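Local coordinates for protein carbonic anhydrase (Porphyridium purpureum, PDB 1DDZ) that probably catalyses the reversible interconversion of hydrogencarbonate and carbon dioxide, as a zinc-dependent carbonic anhydrase of the beta class, at residues A99-L110 with N183-T194; G217-G225 with L286-N297. All blocks are in the same frame, centred on the assembly; numbering follows the deposited sequence.

Interaction 1 of 2, residues A99-L110 with N183-T194; sequences ANQCIHSDISFL and NVLEQVHNVCAT
Cys102 and Gln187 bring the two backbones to 5.0 Å, CA to CA, where an irregular loop runs past helix 183-193; between Asn100 and Val184 the CA atoms are already 7.6 Å apart. Beyond this crossing the loop reverses in a type I turn from Ile103 to Asp106 and enters the helix that begins at Ile107. A loop lacking regular partners can be held by amide side chains standing in for backbone groups, and Asn183, Gln187 and Asn190, on one face of the helix, do so here. Gln187 bends at chi2 (-39°) and accepts from Cys102 N through OE1 at 2.6 Å, the donor lying above the plane of the carbonyl. Its NE2 meanwhile donates to Asn183 OD1, and with both ends engaged the amide has little freedom to turn. Asn190 ND2 reaches Cys102 O at 3.0 Å, again from above the carbonyl plane, so that helix side chains grip both the N and the O of Cys102. With CG anti to the backbone N (chi1 -176°), Asn183 extends toward the loop and gives ND2 to Ala99 O at 3.1 Å, almost within its own amide plane. A water accepts from both Asn100 ND2 and Asn183 ND2. Apolar groups take over farther along: Cys102 SG touches Val191 CG2 at 3.5 Å, and Phe109 CZ meets Thr194 CG2 obliquely at 3.9 Å. Val191 also packs on strand 124-130, while His104 makes an edge-to-face ring contact with His154 of the second subunit. The loop borders the metal site of this beta-class carbonic anhydrase: the Asn100 side chain lies about 5 Å from the zinc ion bound by Cys74, Asp76, His130 and Cys133.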
loop_
_atom_site.group_PDB
_atom_site.type_symbol
_atom_site.label_atom_id
_atom_site.label_comp_id
_atom_site.label_asym_id
_atom_site.label_seq_id
_atom_site.Cartn_x
_atom_site.Cartn_y
_atom_site.Cartn_z
ATOM N N ALA A 99 -7.310 -13.794 -0.246
ATOM C CA ALA A 99 -8.422 -13.745 0.703
ATOM C C ALA A 99 -9.415 -12.616 0.516
ATOM O O ALA A 99 -9.968 -12.114 1.493
ATOM C CB ALA A 99 -7.898 -13.749 2.140
ATOM N N ASN A 100 -9.635 -12.199 -0.735
ATOM C CA ASN A 100 -10.614 -11.147 -1.063
ATOM C C ASN A 100 -10.658 -9.956 -0.093
ATOM O O ASN A 100 -11.723 -9.520 0.341
ATOM C CB ASN A 100 -12.034 -11.752 -1.268
ATOM C CG ASN A 100 -12.444 -12.742 -0.155
ATOM O OD1 ASN A 100 -12.175 -13.936 -0.243
ATOM N ND2 ASN A 100 -13.095 -12.243 0.873
ATOM N N GLN A 101 -9.491 -9.390 0.170
ATOM C CA GLN A 101 -9.363 -8.283 1.084
ATOM C C GLN A 101 -9.718 -6.943 0.493
ATOM O O GLN A 101 -9.461 -6.671 -0.681
ATOM C CB GLN A 101 -7.934 -8.215 1.621
ATOM C CG GLN A 101 -7.539 -9.384 2.480
ATOM C CD GLN A 101 -8.373 -9.474 3.749
ATOM O OE1 GLN A 101 -9.226 -10.356 3.891
ATOM N NE2 GLN A 101 -8.172 -8.532 4.651
ATOM N N CYS A 102 -10.267 -6.097 1.351
ATOM C CA CYS A 102 -10.631 -4.759 1.002
ATOM C C CYS A 102 -10.016 -3.879 2.084
ATOM O O CYS A 102 -10.718 -3.223 2.852
ATOM C CB CYS A 102 -12.145 -4.594 0.924
ATOM S SG CYS A 102 -12.874 -5.489 -0.452
ATOM N N ILE A 103 -8.687 -3.861 2.113
ATOM C CA ILE A 103 -7.915 -3.090 3.072
ATOM C C ILE A 103 -8.110 -1.595 2.823
ATOM O O ILE A 103 -7.974 -1.128 1.695
ATOM C CB ILE A 103 -6.428 -3.502 2.980
ATOM C CG1 ILE A 103 -6.298 -4.966 3.378
ATOM C CG2 ILE A 103 -5.537 -2.582 3.835
ATOM C CD1 ILE A 103 -5.058 -5.629 2.889
ATOM N N HIS A 104 -8.404 -0.845 3.880
ATOM C CA HIS A 104 -8.652 0.587 3.787
ATOM C C HIS A 104 -7.685 1.361 2.914
ATOM O O HIS A 104 -8.100 2.126 2.066
ATOM C CB HIS A 104 -8.644 1.248 5.180
ATOM C CG HIS A 104 -9.678 0.713 6.121
ATOM N ND1 HIS A 104 -9.356 0.150 7.342
ATOM C CD2 HIS A 104 -11.028 0.710 6.056
ATOM C CE1 HIS A 104 -10.468 -0.156 7.988
ATOM N NE2 HIS A 104 -11.493 0.175 7.228
ATOM N N SER A 105 -6.390 1.168 3.133
ATOM C CA SER A 105 -5.376 1.906 2.410
ATOM C C SER A 105 -4.678 1.162 1.284
ATOM O O SER A 105 -3.671 1.625 0.788
ATOM C CB SER A 105 -4.368 2.503 3.404
ATOM O OG SER A 105 -4.014 1.546 4.385
ATOM N N ASP A 106 -5.275 0.074 0.811
ATOM C CA ASP A 106 -4.701 -0.698 -0.299
ATOM C C ASP A 106 -5.083 0.011 -1.590
ATOM O O ASP A 106 -6.251 0.003 -1.979
ATOM C CB ASP A 106 -5.239 -2.146 -0.304
ATOM C CG ASP A 106 -4.687 -2.986 -1.450
ATOM O OD1 ASP A 106 -3.599 -2.706 -1.937
ATOM O OD2 ASP A 106 -5.342 -3.939 -1.884
ATOM N N ILE A 107 -4.104 0.604 -2.262
ATOM C CA ILE A 107 -4.338 1.328 -3.503
ATOM C C ILE A 107 -4.708 0.403 -4.653
ATOM O O ILE A 107 -5.369 0.842 -5.574
ATOM C CB ILE A 107 -3.129 2.209 -3.908
ATOM C CG1 ILE A 107 -3.499 3.135 -5.067
ATOM C CG2 ILE A 107 -1.950 1.326 -4.269
ATOM C CD1 ILE A 107 -3.973 4.458 -4.655
ATOM N N SER A 108 -4.294 -0.861 -4.629
ATOM C CA SER A 108 -4.672 -1.756 -5.723
ATOM C C SER A 108 -6.181 -1.981 -5.660
ATOM O O SER A 108 -6.860 -2.070 -6.691
ATOM C CB SER A 108 -3.931 -3.091 -5.649
ATOM O OG SER A 108 -4.504 -4.032 -6.550
ATOM N N PHE A 109 -6.704 -2.056 -4.439
ATOM C CA PHE A 109 -8.128 -2.243 -4.212
ATOM C C PHE A 109 -8.867 -0.926 -4.489
ATOM O O PHE A 109 -9.841 -0.905 -5.245
ATOM C CB PHE A 109 -8.353 -2.771 -2.771
ATOM C CG PHE A 109 -9.672 -2.384 -2.166
ATOM C CD1 PHE A 109 -10.876 -2.790 -2.750
ATOM C CD2 PHE A 109 -9.709 -1.556 -1.053
ATOM C CE1 PHE A 109 -12.099 -2.361 -2.234
ATOM C CE2 PHE A 109 -10.923 -1.123 -0.530
ATOM C CZ PHE A 109 -12.117 -1.520 -1.121
ATOM N N LEU A 110 -8.386 0.168 -3.904
ATOM C CA LEU A 110 -8.986 1.476 -4.068
ATOM C C LEU A 110 -9.058 1.967 -5.539
ATOM O O LEU A 110 -10.057 2.574 -5.946
ATOM C CB LEU A 110 -8.236 2.489 -3.208
ATOM C CG LEU A 110 -8.278 2.328 -1.687
ATOM C CD1 LEU A 110 -7.351 3.330 -1.015
ATOM C CD2 LEU A 110 -9.690 2.519 -1.228
ATOM N N ASN A 183 -14.909 -12.584 7.552
ATOM C CA ASN A 183 -13.947 -11.858 6.721
ATOM C C ASN A 183 -14.723 -11.110 5.610
ATOM O O ASN A 183 -14.585 -9.903 5.451
ATOM C CB ASN A 183 -12.906 -12.813 6.116
ATOM C CG ASN A 183 -11.816 -12.073 5.318
ATOM O OD1 ASN A 183 -11.236 -11.105 5.802
ATOM N ND2 ASN A 183 -11.569 -12.510 4.092
ATOM N N VAL A 184 -15.598 -11.808 4.899
ATOM C CA VAL A 184 -16.391 -11.173 3.847
ATOM C C VAL A 184 -17.159 -9.982 4.421
ATOM O O VAL A 184 -17.097 -8.885 3.862
ATOM C CB VAL A 184 -17.401 -12.163 3.191
ATOM C CG1 VAL A 184 -18.314 -11.429 2.232
ATOM C CG2 VAL A 184 -16.684 -13.243 2.455
ATOM N N LEU A 185 -17.821 -10.171 5.566
ATOM C CA LEU A 185 -18.604 -9.088 6.190
ATOM C C LEU A 185 -17.751 -7.884 6.537
ATOM O O LEU A 185 -18.175 -6.738 6.395
ATOM C CB LEU A 185 -19.308 -9.558 7.467
ATOM C CG LEU A 185 -20.837 -9.568 7.504
ATOM C CD1 LEU A 185 -21.293 -9.712 8.946
ATOM C CD2 LEU A 185 -21.403 -8.297 6.903
ATOM N N GLU A 186 -16.556 -8.147 7.031
ATOM C CA GLU A 186 -15.635 -7.065 7.366
ATOM C C GLU A 186 -15.183 -6.314 6.082
ATOM O O GLU A 186 -15.106 -5.094 6.050
ATOM C CB GLU A 186 -14.444 -7.660 8.125
ATOM C CG GLU A 186 -13.975 -6.826 9.312
ATOM C CD GLU A 186 -15.102 -6.464 10.301
ATOM O OE1 GLU A 186 -15.460 -5.264 10.316
ATOM O OE2 GLU A 186 -15.603 -7.355 11.056
ATOM N N GLN A 187 -14.922 -7.044 5.005
ATOM C CA GLN A 187 -14.524 -6.403 3.754
ATOM C C GLN A 187 -15.695 -5.553 3.205
ATOM O O GLN A 187 -15.488 -4.435 2.754
ATOM C CB GLN A 187 -14.021 -7.440 2.730
ATOM C CG GLN A 187 -12.875 -8.359 3.225
ATOM C CD GLN A 187 -11.840 -7.649 4.092
ATOM O OE1 GLN A 187 -11.321 -6.607 3.727
ATOM N NE2 GLN A 187 -11.572 -8.198 5.272
ATOM N N VAL A 188 -16.923 -6.050 3.302
ATOM C CA VAL A 188 -18.090 -5.287 2.862
ATOM C C VAL A 188 -18.119 -3.982 3.639
ATOM O O VAL A 188 -18.344 -2.906 3.079
ATOM C CB VAL A 188 -19.387 -6.069 3.096
ATOM C CG1 VAL A 188 -20.613 -5.148 2.973
ATOM C CG2 VAL A 188 -19.482 -7.181 2.077
ATOM N N HIS A 189 -17.860 -4.061 4.940
ATOM C CA HIS A 189 -17.818 -2.853 5.754
ATOM C C HIS A 189 -16.783 -1.867 5.184
ATOM O O HIS A 189 -17.028 -0.652 5.087
ATOM C CB HIS A 189 -17.423 -3.186 7.204
ATOM C CG HIS A 189 -17.195 -1.962 8.053
ATOM N ND1 HIS A 189 -15.958 -1.362 8.180
ATOM C CD2 HIS A 189 -18.064 -1.185 8.741
ATOM C CE1 HIS A 189 -16.083 -0.255 8.900
ATOM N NE2 HIS A 189 -17.351 -0.134 9.250
ATOM N N ASN A 190 -15.602 -2.390 4.882
ATOM C CA ASN A 190 -14.510 -1.583 4.349
ATOM C C ASN A 190 -14.871 -0.950 3.002
ATOM O O ASN A 190 -14.569 0.217 2.764
ATOM C CB ASN A 190 -13.235 -2.424 4.253
ATOM C CG ASN A 190 -12.666 -2.757 5.620
ATOM O OD1 ASN A 190 -13.142 -2.242 6.643
ATOM N ND2 ASN A 190 -11.640 -3.587 5.652
ATOM N N VAL A 191 -15.544 -1.698 2.135
ATOM C CA VAL A 191 -15.939 -1.133 0.848
ATOM C C VAL A 191 -16.871 0.067 1.062
ATOM O O VAL A 191 -16.652 1.130 0.490
ATOM C CB VAL A 191 -16.623 -2.180 -0.025
ATOM C CG1 VAL A 191 -17.203 -1.521 -1.253
ATOM C CG2 VAL A 191 -15.630 -3.261 -0.416
ATOM N N CYS A 192 -17.871 -0.088 1.936
ATOM C CA CYS A 192 -18.840 0.984 2.226
ATOM C C CYS A 192 -18.212 2.192 2.858
ATOM O O CYS A 192 -18.709 3.307 2.682
ATOM C CB CYS A 192 -19.959 0.512 3.159
ATOM S SG CYS A 192 -20.849 -0.913 2.585
ATOM N N ALA A 193 -17.157 1.952 3.633
ATOM C CA ALA A 193 -16.440 2.995 4.343
ATOM C C ALA A 193 -15.432 3.784 3.500
ATOM O O ALA A 193 -14.977 4.835 3.953
ATOM C CB ALA A 193 -15.753 2.403 5.590
ATOM N N THR A 194 -15.098 3.309 2.294
ATOM C CA THR A 194 -14.145 4.027 1.436
ATOM C C THR A 194 -14.674 5.407 1.088
ATOM O O THR A 194 -15.899 5.613 1.015
ATOM C CB THR A 194 -13.895 3.314 0.084
ATOM O OG1 THR A 194 -15.125 3.240 -0.643
ATOM C CG2 THR A 194 -13.301 1.911 0.291
HETATM O O HOH W 1 -13.523 -14.360 3.083
#

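Interaction 2 of 2, residues G217-G225 with L286-N297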
loop_
_atom_site.group_PDB
_atom_site.type_symbol
_atom_site.label_atom_id
_atom_site.label_comp_id
_atom_site.label_asym_id
_atom_site.label_seq_id
_atom_site.Cartn_x
_atom_site.Cartn_y
_atom_site.Cartn_z
ATOM N N GLY A 217 -18.153 -27.001 -3.625
ATOM C CA GLY A 217 -18.879 -28.262 -3.718
ATOM C C GLY A 217 -20.291 -28.144 -4.266
ATOM O O GLY A 217 -20.886 -29.147 -4.615
ATOM N N ASP A 218 -20.848 -26.932 -4.294
ATOM C CA ASP A 218 -22.194 -26.720 -4.832
ATOM C C ASP A 218 -22.329 -25.421 -5.646
ATOM O O ASP A 218 -23.318 -25.220 -6.366
ATOM C CB ASP A 218 -23.266 -26.767 -3.724
ATOM C CG ASP A 218 -23.124 -25.646 -2.692
ATOM O OD1 ASP A 218 -23.907 -25.662 -1.719
ATOM O OD2 ASP A 218 -22.257 -24.755 -2.836
ATOM N N GLY A 219 -21.341 -24.538 -5.508
ATOM C CA GLY A 219 -21.352 -23.282 -6.231
ATOM C C GLY A 219 -22.528 -22.397 -5.882
ATOM O O GLY A 219 -22.858 -21.484 -6.632
ATOM N N LYS A 220 -23.097 -22.583 -4.696
ATOM C CA LYS A 220 -24.259 -21.807 -4.302
ATOM C C LYS A 220 -23.889 -20.604 -3.480
ATOM O O LYS A 220 -23.285 -20.725 -2.418
ATOM C CB LYS A 220 -25.245 -22.690 -3.543
ATOM C CG LYS A 220 -26.571 -22.018 -3.285
ATOM C CD LYS A 220 -27.607 -22.977 -2.746
ATOM C CE LYS A 220 -28.980 -22.347 -2.895
ATOM N NZ LYS A 220 -30.130 -23.185 -2.451
ATOM N N LEU A 221 -24.266 -19.432 -3.959
ATOM C CA LEU A 221 -23.947 -18.208 -3.243
ATOM C C LEU A 221 -24.860 -18.022 -2.039
ATOM O O LEU A 221 -26.082 -18.164 -2.163
ATOM C CB LEU A 221 -24.077 -16.998 -4.164
ATOM C CG LEU A 221 -23.127 -16.896 -5.358
ATOM C CD1 LEU A 221 -23.516 -15.646 -6.140
ATOM C CD2 LEU A 221 -21.669 -16.825 -4.917
ATOM N N ARG A 222 -24.262 -17.720 -0.883
ATOM C CA ARG A 222 -24.997 -17.491 0.360
ATOM C C ARG A 222 -24.885 -16.014 0.657
ATOM O O ARG A 222 -23.839 -15.399 0.406
ATOM C CB ARG A 222 -24.397 -18.274 1.512
ATOM C CG ARG A 222 -23.954 -19.662 1.196
ATOM C CD ARG A 222 -25.071 -20.534 0.764
ATOM N NE ARG A 222 -24.604 -21.914 0.771
ATOM C CZ ARG A 222 -25.404 -22.971 0.733
ATOM N NH1 ARG A 222 -26.717 -22.797 0.679
ATOM N NH2 ARG A 222 -24.895 -24.199 0.770
ATOM N N ASP A 223 -25.924 -15.454 1.253
ATOM C CA ASP A 223 -25.962 -14.026 1.531
ATOM C C ASP A 223 -25.287 -13.607 2.828
ATOM O O ASP A 223 -25.423 -14.278 3.833
ATOM C CB ASP A 223 -27.420 -13.586 1.529
ATOM C CG ASP A 223 -27.590 -12.116 1.352
ATOM O OD1 ASP A 223 -26.577 -11.419 1.167
ATOM O OD2 ASP A 223 -28.755 -11.649 1.394
ATOM N N LEU A 224 -24.490 -12.542 2.772
ATOM C CA LEU A 224 -23.839 -12.014 3.975
ATOM C C LEU A 224 -24.425 -10.660 4.313
ATOM O O LEU A 224 -24.030 -10.046 5.304
ATOM C CB LEU A 224 -22.335 -11.836 3.793
ATOM C CG LEU A 224 -21.381 -12.966 4.161
ATOM C CD1 LEU A 224 -21.532 -13.329 5.617
ATOM C CD2 LEU A 224 -21.672 -14.139 3.313
ATOM N N GLY A 225 -25.280 -10.149 3.426
ATOM C CA GLY A 225 -25.896 -8.857 3.661
ATOM C C GLY A 225 -25.607 -7.877 2.546
ATOM O O GLY A 225 -24.595 -8.002 1.861
ATOM N N LEU A 286 -25.107 -21.008 5.429
ATOM C CA LEU A 286 -25.873 -19.784 5.353
ATOM C C LEU A 286 -26.941 -19.904 4.278
ATOM O O LEU A 286 -26.816 -20.699 3.352
ATOM C CB LEU A 286 -24.962 -18.612 5.007
ATOM C CG LEU A 286 -23.779 -18.322 5.908
ATOM C CD1 LEU A 286 -23.215 -16.946 5.521
ATOM C CD2 LEU A 286 -24.235 -18.345 7.372
ATOM N N LYS A 287 -27.975 -19.087 4.388
ATOM C CA LYS A 287 -29.043 -19.073 3.410
ATOM C C LYS A 287 -28.677 -18.194 2.221
ATOM O O LYS A 287 -27.785 -17.354 2.290
ATOM C CB LYS A 287 -30.325 -18.514 4.026
ATOM C CG LYS A 287 -31.063 -19.465 4.927
ATOM C CD LYS A 287 -32.476 -18.953 5.165
ATOM C CE LYS A 287 -33.337 -18.941 3.885
ATOM N NZ LYS A 287 -33.810 -20.303 3.505
ATOM N N GLU A 288 -29.336 -18.436 1.101
ATOM C CA GLU A 288 -29.119 -17.605 -0.067
ATOM C C GLU A 288 -30.113 -16.475 0.180
ATOM O O GLU A 288 -31.050 -16.644 0.975
ATOM C CB GLU A 288 -29.462 -18.360 -1.360
ATOM C CG GLU A 288 -30.928 -18.784 -1.513
ATOM C CD GLU A 288 -31.357 -19.887 -0.536
ATOM O OE1 GLU A 288 -32.559 -19.903 -0.164
ATOM O OE2 GLU A 288 -30.502 -20.731 -0.143
ATOM N N GLY A 289 -29.860 -15.314 -0.413
ATOM C CA GLY A 289 -30.766 -14.190 -0.261
ATOM C C GLY A 289 -31.803 -14.284 -1.363
ATOM O O GLY A 289 -31.788 -15.243 -2.130
ATOM N N ALA A 290 -32.693 -13.303 -1.479
ATOM C CA ALA A 290 -33.714 -13.348 -2.525
ATOM C C ALA A 290 -33.403 -12.468 -3.740
ATOM O O ALA A 290 -34.174 -12.447 -4.699
ATOM C CB ALA A 290 -35.069 -12.997 -1.953
ATOM N N ASN A 291 -32.302 -11.721 -3.681
ATOM C CA ASN A 291 -31.872 -10.850 -4.774
ATOM C C ASN A 291 -31.584 -11.652 -6.059
ATOM O O ASN A 291 -31.283 -12.844 -6.011
ATOM C CB ASN A 291 -30.644 -10.046 -4.325
ATOM C CG ASN A 291 -30.098 -9.141 -5.413
ATOM O OD1 ASN A 291 -29.355 -9.599 -6.286
ATOM N ND2 ASN A 291 -30.467 -7.861 -5.380
ATOM N N ARG A 292 -31.683 -10.996 -7.207
ATOM C CA ARG A 292 -31.449 -11.654 -8.487
ATOM C C ARG A 292 -30.112 -12.388 -8.568
ATOM O O ARG A 292 -30.004 -13.409 -9.233
ATOM C CB ARG A 292 -31.632 -10.675 -9.659
ATOM C CG ARG A 292 -30.500 -9.702 -9.891
ATOM C CD ARG A 292 -30.851 -8.721 -11.004
ATOM N NE ARG A 292 -31.258 -7.422 -10.472
ATOM C CZ ARG A 292 -30.574 -6.291 -10.658
ATOM N NH1 ARG A 292 -29.446 -6.298 -11.373
ATOM N NH2 ARG A 292 -30.990 -5.158 -10.090
ATOM N N VAL A 293 -29.120 -11.896 -7.837
ATOM C CA VAL A 293 -27.782 -12.499 -7.782
ATOM C C VAL A 293 -27.878 -13.981 -7.422
ATOM O O VAL A 293 -27.206 -14.842 -8.024
ATOM C CB VAL A 293 -26.917 -11.758 -6.722
ATOM C CG1 VAL A 293 -25.881 -12.684 -6.099
ATOM C CG2 VAL A 293 -26.244 -10.561 -7.352
ATOM N N PHE A 294 -28.774 -14.266 -6.482
ATOM C CA PHE A 294 -28.971 -15.621 -6.001
ATOM C C PHE A 294 -29.830 -16.439 -6.943
ATOM O O PHE A 294 -29.495 -17.583 -7.266
ATOM C CB PHE A 294 -29.536 -15.592 -4.570
ATOM C CG PHE A 294 -28.673 -14.809 -3.605
ATOM C CD1 PHE A 294 -28.972 -13.486 -3.304
ATOM C CD2 PHE A 294 -27.532 -15.391 -3.031
ATOM C CE1 PHE A 294 -28.149 -12.756 -2.463
ATOM C CE2 PHE A 294 -26.702 -14.663 -2.186
ATOM C CZ PHE A 294 -27.007 -13.350 -1.897
ATOM N N VAL A 295 -30.853 -15.815 -7.504
ATOM C CA VAL A 295 -31.723 -16.546 -8.415
ATOM C C VAL A 295 -30.976 -16.907 -9.704
ATOM O O VAL A 295 -31.045 -18.048 -10.166
ATOM C CB VAL A 295 -33.091 -15.811 -8.640
ATOM C CG1 VAL A 295 -32.888 -14.428 -9.148
ATOM C CG2 VAL A 295 -33.975 -16.585 -9.591
ATOM N N ASN A 296 -30.160 -15.980 -10.200
ATOM C CA ASN A 296 -29.350 -16.215 -11.397
ATOM C C ASN A 296 -28.307 -17.282 -11.090
ATOM O O ASN A 296 -28.103 -18.217 -11.870
ATOM C CB ASN A 296 -28.661 -14.933 -11.818
ATOM C CG ASN A 296 -29.638 -13.890 -12.265
ATOM O OD1 ASN A 296 -30.805 -14.196 -12.477
ATOM N ND2 ASN A 296 -29.192 -12.641 -12.360
ATOM N N ASN A 297 -27.658 -17.167 -9.934
ATOM C CA ASN A 297 -26.676 -18.172 -9.541
ATOM C C ASN A 297 -27.325 -19.551 -9.501
ATOM O O ASN A 297 -26.737 -20.538 -9.946
ATOM C CB ASN A 297 -26.068 -17.833 -8.177
ATOM C CG ASN A 297 -25.242 -18.977 -7.608
ATOM O OD1 ASN A 297 -24.186 -19.327 -8.140
ATOM N ND2 ASN A 297 -25.721 -19.569 -6.525
HETATM O O HOH W 2 -27.751 -16.059 4.608
HETATM O O HOH W 3 -30.395 -10.999 -1.386
#
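Phe294 and Asp223 cross at about a right angle, with ring and carboxylate planes 46° apart and the ring corner CZ 3.5 Å from Asp223 CB. The ring's CD2 edge points at Leu221 O, 3.2 Å away and near the ring plane. Within its own segment, the backbone N of Gly289 sits over the centre of one face and Val293 CG1 over the other, so the aromatic plane is packed on both sides while its rim meets the strand. Asp223, its CG anti to the backbone N (chi1 -161°), turns OD1 back to accept from Gly225 N at 2.9 Å in an Asx turn, while OD2 receives a water that also accepts from Asn291 N. Replacing the carboxylate by the methyl of an alanine is likely to cost Gly225 N its Asx-turn acceptor and that water its carboxylate partner, and to open a gap beside the Phe294 ring. The backbone joins in through a nearly straight bond from Asp223 N to Lys287 O (2.9 Å), and a second water bridges that same oxygen and Asp223 O. Leu221 CD1 packs against Val293 CG1 at 3.8 Å, and the Leu224 side chain crosses Leu286 at about a right angle, CD2 touching CD1 at 3.9 Å. Charge gathers toward the outside: extended Lys220 brings NZ to Glu288 OE2 in a salt bridge (3.4 Å) whose hydrogen bond is weak, whereas Arg222 passes Leu286 O and pairs its NH2 with Asp218 OD1. Strand 222-227 is the outermost strand of its sheet within the chain, antiparallel to strand 208-214, on whose Gln210 and Val212 Phe294 also packs. Leu224 and Leu286 rest on helix 172-193, and Val293, in helix 292-307, reaches Tyr69 of strand 69-74.

Helix 172-193 is the element the two contacts share: interaction 1 uses its last turns, and Val184 and Leu185 there pack against Leu224 of interaction 2, although the contact centres lie 21 Å apart. Interaction 1 is buried, close to the zinc and near the second subunit, and relies on neutral amides meeting backbone atoms. Interaction 2 lies farther from the chain centre and is partly buried; no other chain of the assembly touches it. There an aromatic and aliphatic interior is bordered by ion pairs and waters. The first joins a loop beside the metal site to a helix, the second joins strand 222-227 to a later loop and helix.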